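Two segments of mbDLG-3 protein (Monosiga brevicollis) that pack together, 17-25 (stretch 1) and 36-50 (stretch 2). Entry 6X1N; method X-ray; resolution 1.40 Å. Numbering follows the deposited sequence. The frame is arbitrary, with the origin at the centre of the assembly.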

# COMPACT_ATOMS: atom_id res chain seq x y z
N PHE A 17 2.37 -12.05 -1.20
CA PHE A 17 2.87 -10.77 -0.68
C PHE A 17 2.42 -10.50 0.75
O PHE A 17 3.08 -9.74 1.46
N GLY A 18 1.29 -11.07 1.18
CA GLY A 18 0.94 -11.06 2.59
C GLY A 18 0.37 -9.78 3.15
O GLY A 18 0.57 -9.48 4.33
N PHE A 19 -0.35 -8.99 2.35
CA PHE A 19 -0.98 -7.80 2.89
C PHE A 19 -2.22 -7.47 2.10
O PHE A 19 -2.36 -7.86 0.93
N SER A 20 -3.12 -6.75 2.74
CA SER A 20 -4.31 -6.20 2.12
C SER A 20 -4.15 -4.69 1.98
O SER A 20 -3.52 -4.05 2.83
N LEU A 21 -4.72 -4.12 0.93
CA LEU A 21 -4.71 -2.67 0.77
C LEU A 21 -6.13 -2.12 0.62
O LEU A 21 -7.08 -2.85 0.34
N LEU A 22 -6.24 -0.81 0.79
CA LEU A 22 -7.50 -0.11 0.60
C LEU A 22 -7.23 1.17 -0.18
O LEU A 22 -6.10 1.64 -0.29
N GLY A 23 -8.30 1.73 -0.72
CA GLY A 23 -8.20 2.97 -1.43
C GLY A 23 -9.58 3.52 -1.69
O GLY A 23 -10.59 2.94 -1.28
N PRO A 24 -9.66 4.65 -2.38
CA PRO A 24 -10.95 5.28 -2.65
C PRO A 24 -11.66 4.59 -3.80
O PRO A 24 -11.06 3.89 -4.61
N ALA A 25 -12.98 4.81 -3.87
CA ALA A 25 -13.76 4.23 -4.96
C ALA A 25 -13.30 4.75 -6.32
O ALA A 25 -13.22 3.99 -7.28
N VAL A 36 -8.11 10.07 0.58
CA VAL A 36 -7.46 9.82 -0.70
C VAL A 36 -6.11 9.19 -0.41
O VAL A 36 -5.51 9.42 0.65
N GLY A 37 -5.64 8.38 -1.34
CA GLY A 37 -4.41 7.63 -1.17
C GLY A 37 -4.68 6.15 -0.94
O GLY A 37 -5.78 5.73 -0.56
N ILE A 38 -3.66 5.36 -1.20
CA ILE A 38 -3.71 3.91 -1.03
C ILE A 38 -3.05 3.56 0.29
O ILE A 38 -1.98 4.10 0.61
N PHE A 39 -3.66 2.65 1.05
CA PHE A 39 -3.18 2.30 2.39
C PHE A 39 -3.10 0.79 2.57
O PHE A 39 -3.87 0.04 1.99
N ILE A 40 -2.15 0.36 3.41
CA ILE A 40 -2.12 -1.02 3.87
C ILE A 40 -3.21 -1.18 4.92
O ILE A 40 -3.22 -0.47 5.93
N SER A 41 -4.14 -2.10 4.67
CA SER A 41 -5.24 -2.34 5.60
C SER A 41 -5.09 -3.60 6.44
O SER A 41 -5.87 -3.78 7.37
N ARG A 42 -4.13 -4.47 6.14
CA ARG A 42 -3.93 -5.64 6.99
C ARG A 42 -2.60 -6.27 6.63
O ARG A 42 -2.24 -6.35 5.46
N ILE A 43 -1.88 -6.74 7.65
CA ILE A 43 -0.71 -7.59 7.45
C ILE A 43 -1.13 -9.02 7.74
O ILE A 43 -1.57 -9.33 8.85
N LEU A 44 -0.97 -9.90 6.76
CA LEU A 44 -1.42 -11.27 6.95
C LEU A 44 -0.43 -12.05 7.81
O LEU A 44 0.76 -11.72 7.86
N PRO A 45 -0.89 -13.12 8.47
CA PRO A 45 0.00 -13.86 9.38
C PRO A 45 1.15 -14.58 8.68
O PRO A 45 2.13 -14.92 9.34
N GLU A 46 1.06 -14.81 7.38
CA GLU A 46 2.17 -15.34 6.61
C GLU A 46 2.29 -14.53 5.34
O GLU A 46 1.29 -14.04 4.81
N GLY A 47 3.51 -14.41 4.85
CA GLY A 47 3.71 -13.73 3.58
C GLY A 47 4.88 -12.78 3.61
O GLY A 47 5.53 -12.60 4.64
N ALA A 48 5.15 -12.14 2.47
CA ALA A 48 6.35 -11.32 2.37
C ALA A 48 6.31 -10.14 3.33
O ALA A 48 7.34 -9.77 3.91
N ALA A 49 5.14 -9.54 3.51
CA ALA A 49 5.05 -8.32 4.31
C ALA A 49 5.43 -8.58 5.76
O ALA A 49 6.24 -7.85 6.34
N ILE A 50 4.88 -9.63 6.37
CA ILE A 50 5.22 -9.91 7.77
C ILE A 50 6.68 -10.32 7.89
O ILE A 50 7.37 -9.94 8.86

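How does stretch 1 begin its contact when the Phe17 side chain (chi1 m) points away? It uses backbone: Ala49 N donates to Phe17 O at 2.9 Å, tying the loop to the start of the helix. Gly18 then passes so close to Gly47, CA to CA 4.0 Å, that neither has room for a side chain; an ideal CB on Gly18 would lie 2.8 Å from Gly47 CA. Gly18 O accepts from Leu44 N at 2.9 Å and from a water at 2.7 Å. That water also donates to Leu44 O (2.9 Å) and accepts from Ile50 N (2.9 Å).

What does Phe19 touch? With chi1 p, its ring atom CD2 comes 3.3 Å from CD1 of Ile40, an m/m side chain whose end comes nearer although its CB points away overall. Phe19 CB lies 4.1 Å from Ala49 CB and 4.2 Å from Ile43 CD1, so strand and helix both contribute to this apolar cluster.

Where do the polar side chains sit? Ser20 (m) and Arg42 (chi1 t) lie on the face of the sheet opposite the one that carries Phe19 and Ile43, with Ser20 OG 3.6 Å from Arg42 CB, while the end of the arginine leads away. At the bulge, Ser20 O accepts from Ser41 N at 2.8 Å and, weakly, from Arg42 N at 3.4 Å. Within the bulge Ser41 (p) points toward stretch 1, its OG 3.3 Å from Ser20 CB.

How does the contact close beyond the bulge? Leu21 (p/p) points sideways, its CD2 reaching 4.2 Å from Ile38 CG2. Leu22, also p/p, sets CD1 3.8 Å from Phe39 CB and CD2 3.9 Å from Ser41 CB. Gly23 leaves space for Ile38 (m/m): an ideal CB there would lie 2.5 Å from Ile38 CD1, which also meets Pro24 CD at 4.1 Å.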

# COMPACT_ATOMS: atom_id res chain seq x y z
CB PHE A 17 2.44 -9.64 -1.60
CG PHE A 17 3.16 -9.63 -2.93
CD1 PHE A 17 4.53 -9.43 -2.98
CD2 PHE A 17 2.46 -9.78 -4.11
CE1 PHE A 17 5.20 -9.41 -4.20
CE2 PHE A 17 3.13 -9.75 -5.34
CZ PHE A 17 4.49 -9.57 -5.37
CB PHE A 19 -0.03 -6.60 2.96
CG PHE A 19 0.32 -6.01 1.62
CD1 PHE A 19 1.40 -6.48 0.89
CD2 PHE A 19 -0.41 -4.94 1.11
CE1 PHE A 19 1.73 -5.91 -0.34
CE2 PHE A 19 -0.08 -4.36 -0.11
CZ PHE A 19 0.98 -4.84 -0.84
CB SER A 20 -5.54 -6.42 3.01
OG SER A 20 -5.70 -7.79 3.34
CB LEU A 21 -3.78 -2.20 -0.36
CG LEU A 21 -4.01 -2.70 -1.79
CD1 LEU A 21 -5.20 -2.04 -2.48
CD2 LEU A 21 -2.76 -2.49 -2.63
CB LEU A 22 -8.24 0.18 1.91
CG LEU A 22 -7.70 1.18 2.94
CD1 LEU A 22 -7.79 2.65 2.50
CD2 LEU A 22 -8.48 0.98 4.24
CB PRO A 24 -10.58 6.72 -3.02
CG PRO A 24 -9.24 6.59 -3.63
CD PRO A 24 -8.53 5.42 -2.94
CB ALA A 25 -15.24 4.54 -4.75
CB VAL A 36 -7.37 11.15 -1.51
CG1 VAL A 36 -6.53 12.17 -0.76
CG2 VAL A 36 -6.86 10.93 -2.92
CB ILE A 38 -2.99 3.22 -2.20
CG1 ILE A 38 -3.65 3.58 -3.53
CG2 ILE A 38 -2.94 1.70 -1.98
CD1 ILE A 38 -5.12 3.24 -3.59
CB PHE A 39 -4.10 2.89 3.45
CG PHE A 39 -3.89 4.34 3.63
CD1 PHE A 39 -4.37 5.24 2.71
CD2 PHE A 39 -3.14 4.81 4.69
CE1 PHE A 39 -4.11 6.59 2.85
CE2 PHE A 39 -2.90 6.15 4.84
CZ PHE A 39 -3.37 7.03 3.93
CB ILE A 40 -0.75 -1.36 4.47
CG1 ILE A 40 0.37 -1.06 3.47
CG2 ILE A 40 -0.75 -2.80 4.98
CD1 ILE A 40 0.59 -2.08 2.44
CB SER A 41 -6.58 -2.38 4.84
OG SER A 41 -6.52 -3.34 3.80
CB ARG A 42 -5.04 -6.67 6.75
CG ARG A 42 -5.15 -7.76 7.79
CD ARG A 42 -5.74 -7.27 9.09
NE ARG A 42 -5.99 -8.43 9.95
CZ ARG A 42 -7.20 -8.89 10.27
NH1 ARG A 42 -8.30 -8.29 9.84
NH2 ARG A 42 -7.30 -9.96 11.05
CB ILE A 43 0.45 -7.18 8.38
CG1 ILE A 43 0.79 -5.70 8.18
CG2 ILE A 43 1.66 -8.05 8.12
CD1 ILE A 43 1.20 -5.32 6.75
CB LEU A 44 -1.60 -11.96 5.60
CG LEU A 44 -2.54 -11.24 4.62
CD1 LEU A 44 -2.91 -12.14 3.44
CD2 LEU A 44 -3.78 -10.69 5.30
CB PRO A 45 -0.93 -14.83 10.11
CG PRO A 45 -2.14 -14.94 9.24
CD PRO A 45 -2.29 -13.59 8.56
CB GLU A 46 1.94 -16.79 6.19
CG GLU A 46 1.81 -17.75 7.33
CD GLU A 46 3.14 -18.12 7.94
OE1 GLU A 46 3.13 -18.64 9.07
OE2 GLU A 46 4.22 -17.93 7.32
CB ALA A 48 6.53 -10.83 0.93
CB ALA A 49 3.67 -7.70 4.22
CB ILE A 50 4.25 -10.92 8.41
CG1 ILE A 50 4.43 -10.94 9.93
CG2 ILE A 50 4.41 -12.33 7.81
CD1 ILE A 50 3.37 -11.76 10.64
O HOH W 1 2.48 -10.97 5.59